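Local atomic coordinates of trehalose-6-phosphate phosphatase related protein (Thermoplasma acidophilum, PDB entry 1U02), a protein that removes the phosphate group from trehalose 6-phosphate to yield free trehalose, using magnesium as cofactor. Residues A[174-179]-A[191-196]. Sequence-based numbering, arbitrary orientation.
Sequences AIIAGD and DDALTI. With MG (magnesium ion), chain B.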
ATOM      1  N   ALA A 174      14.468  12.289   4.198  1.00 24.07           N
ATOM      2  CA  ALA A 174      13.307  11.485   4.539  1.00 23.03           C
ATOM      3  C   ALA A 174      13.644  10.060   4.932  1.00 21.87           C
ATOM      4  O   ALA A 174      14.746   9.562   4.685  1.00 21.73           O
ATOM      5  CB  ALA A 174      12.326  11.471   3.366  1.00 22.07           C
ATOM      6  N   ILE A 175      12.678   9.424   5.582  1.00 19.91           N
ATOM      7  CA  ILE A 175      12.786   8.036   5.991  1.00 18.09           C
ATOM      8  C   ILE A 175      11.730   7.328   5.155  1.00 17.55           C
ATOM      9  O   ILE A 175      10.618   7.840   4.990  1.00 18.40           O
ATOM     10  CB  ILE A 175      12.463   7.853   7.495  1.00 18.71           C
ATOM     11  CG1 ILE A 175      13.536   8.541   8.349  1.00 21.19           C
ATOM     12  CG2 ILE A 175      12.393   6.375   7.838  1.00 18.96           C
ATOM     13  CD1 ILE A 175      13.264   8.493   9.848  1.00 21.47           C
ATOM     14  N   ILE A 176      12.083   6.175   4.599  1.00 16.73           N
ATOM     15  CA  ILE A 176      11.150   5.405   3.786  1.00 17.81           C
ATOM     16  C   ILE A 176      11.244   3.944   4.203  1.00 17.41           C
ATOM     17  O   ILE A 176      12.317   3.342   4.142  1.00 19.81           O
ATOM     18  CB  ILE A 176      11.472   5.546   2.276  1.00 17.12           C
ATOM     19  CG1 ILE A 176      11.441   7.026   1.874  1.00 17.22           C
ATOM     20  CG2 ILE A 176      10.458   4.763   1.453  1.00 16.96           C
ATOM     21  CD1 ILE A 176      11.938   7.301   0.458  1.00 17.05           C
ATOM     22  N   ALA A 177      10.118   3.380   4.633  1.00 16.38           N
ATOM     23  CA  ALA A 177      10.069   1.994   5.091  1.00 15.67           C
ATOM     24  C   ALA A 177       9.045   1.158   4.328  1.00 15.50           C
ATOM     25  O   ALA A 177       7.929   1.611   4.071  1.00 13.65           O
ATOM     26  CB  ALA A 177       9.756   1.963   6.578  1.00 13.86           C
ATOM     27  N   GLY A 178       9.431  -0.066   3.981  1.00 15.93           N
ATOM     28  CA  GLY A 178       8.541  -0.951   3.243  1.00 16.26           C
ATOM     29  C   GLY A 178       9.001  -2.393   3.351  1.00 17.93           C
ATOM     30  O   GLY A 178      10.119  -2.645   3.804  1.00 19.10           O
ATOM     31  N   ASP A 179       8.166  -3.332   2.911  1.00 17.33           N
ATOM     32  CA  ASP A 179       8.489  -4.756   3.017  1.00 18.64           C
ATOM     33  C   ASP A 179       8.582  -5.593   1.738  1.00 19.68           C
ATOM     34  O   ASP A 179       9.074  -6.721   1.787  1.00 21.37           O
ATOM     35  CB  ASP A 179       7.475  -5.433   3.935  1.00 17.24           C
ATOM     36  CG  ASP A 179       6.088  -5.462   3.329  1.00 17.98           C
ATOM     37  OD1 ASP A 179       5.563  -4.381   2.994  1.00 16.58           O
ATOM     38  OD2 ASP A 179       5.524  -6.561   3.181  1.00 18.52           O
ATOM     39  N   ASP A 191      17.134   6.554  -3.302  1.00 30.45           N
ATOM     40  CA  ASP A 191      18.309   5.996  -2.637  1.00 31.62           C
ATOM     41  C   ASP A 191      19.077   6.942  -1.716  1.00 30.98           C
ATOM     42  O   ASP A 191      19.911   6.493  -0.927  1.00 31.13           O
ATOM     43  CB  ASP A 191      19.264   5.390  -3.674  1.00 34.36           C
ATOM     44  CG  ASP A 191      19.903   6.434  -4.568  1.00 37.08           C
ATOM     45  OD1 ASP A 191      20.645   7.292  -4.049  1.00 40.94           O
ATOM     46  OD2 ASP A 191      19.668   6.396  -5.793  1.00 40.22           O
ATOM     47  N   ASP A 192      18.798   8.239  -1.801  1.00 29.94           N
ATOM     48  CA  ASP A 192      19.484   9.199  -0.947  1.00 30.33           C
ATOM     49  C   ASP A 192      18.766   9.347   0.395  1.00 30.27           C
ATOM     50  O   ASP A 192      19.199  10.105   1.261  1.00 30.40           O
ATOM     51  CB  ASP A 192      19.581  10.564  -1.639  1.00 31.68           C
ATOM     52  CG  ASP A 192      18.221  11.189  -1.897  1.00 32.97           C
ATOM     53  OD1 ASP A 192      17.401  10.574  -2.612  1.00 32.59           O
ATOM     54  OD2 ASP A 192      17.977  12.303  -1.390  1.00 34.08           O
ATOM     55  N   ALA A 193      17.670   8.617   0.567  1.00 28.12           N
ATOM     56  CA  ALA A 193      16.902   8.685   1.804  1.00 26.31           C
ATOM     57  C   ALA A 193      17.265   7.553   2.757  1.00 24.85           C
ATOM     58  O   ALA A 193      17.966   6.611   2.383  1.00 24.30           O
ATOM     59  CB  ALA A 193      15.407   8.644   1.490  1.00 26.49           C
ATOM     60  N   LEU A 194      16.792   7.653   3.996  1.00 24.33           N
ATOM     61  CA  LEU A 194      17.048   6.620   4.993  1.00 23.50           C
ATOM     62  C   LEU A 194      16.034   5.513   4.724  1.00 23.37           C
ATOM     63  O   LEU A 194      14.911   5.535   5.238  1.00 23.03           O
ATOM     64  CB  LEU A 194      16.867   7.180   6.407  1.00 22.66           C
ATOM     65  CG  LEU A 194      17.505   6.393   7.561  1.00 25.40           C
ATOM     66  CD1 LEU A 194      17.364   7.181   8.856  1.00 24.76           C
ATOM     67  CD2 LEU A 194      16.855   5.026   7.695  1.00 26.72           C
ATOM     68  N   THR A 195      16.439   4.557   3.896  1.00 22.53           N
ATOM     69  CA  THR A 195      15.588   3.441   3.511  1.00 22.25           C
ATOM     70  C   THR A 195      15.613   2.305   4.530  1.00 22.43           C
ATOM     71  O   THR A 195      16.679   1.878   4.975  1.00 22.52           O
ATOM     72  CB  THR A 195      16.013   2.914   2.130  1.00 24.67           C
ATOM     73  OG1 THR A 195      17.435   2.719   2.115  1.00 25.28           O
ATOM     74  CG2 THR A 195      15.639   3.922   1.044  1.00 24.27           C
ATOM     75  N   ILE A 196      14.430   1.813   4.888  1.00 20.53           N
ATOM     76  CA  ILE A 196      14.307   0.740   5.870  1.00 18.85           C
ATOM     77  C   ILE A 196      13.510  -0.439   5.314  1.00 19.14           C
ATOM     78  O   ILE A 196      12.336  -0.299   4.964  1.00 16.56           O
ATOM     79  CB  ILE A 196      13.595   1.245   7.148  1.00 17.47           C
ATOM     80  CG1 ILE A 196      14.345   2.442   7.736  1.00 17.92           C
ATOM     81  CG2 ILE A 196      13.485   0.121   8.159  1.00 17.91           C
ATOM     82  CD1 ILE A 196      13.627   3.085   8.908  1.00 17.59           C
TER
HETATM   83 MG    MG B 240       3.717  -3.855   2.357  1.00 17.96          MG
HETATM   84  O   HOH W   1       3.329  -5.763   1.747  1.00 17.44           O
HETATM   85  O   HOH W   2       4.401  -3.161   0.479  1.00 15.23           O
HETATM   86  O   HOH W   3       1.849  -3.210   1.678  1.00 20.72           O
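Backbone N-H donors alternate between two parallel strands, Leu-194 and Ile-196 on one, Ile-176 and Gly-178 on the other, in a ladder of four hydrogen bonds, the pairing of a beta-alpha-beta unit in the HAD-type core whose two strands are joined through helix 181-188. Leu-194 N donates to Ala-174 O, and Leu-194 O accepts a hydrogen bond from Ile-176 N. The shortest rung runs from Ile-196 N to Ile-176 O, 2.7 Å, and Gly-178 N closes the ladder on Ile-196 O. Just beyond it, Asp-179 turns OD1 onto the magnesium ion at 2.0 Å, a site completed by Asp-7 OD2, the backbone O of Asp-9 and three waters; OD2 of Asp-179 accepts a hydrogen bond from one of these waters. On the sheet face covered by helix 212-229, Ile-175 and Leu-194 lie side by side, CG1 of Ile-175 4.1 Å from CB of Leu-194. With CG2 of Ile-175 anti to its backbone N, this methyl meets CD1 of Ile-196 at 3.7 Å. An alanine here would probably open a gap beside Leu-194, where CG1 packs, and leave CD1 of Ile-196 without its methyl partner. Ile-176 faces the other way, toward helix 161-169, its CD1 resting 3.9 Å from Ala-193 CB.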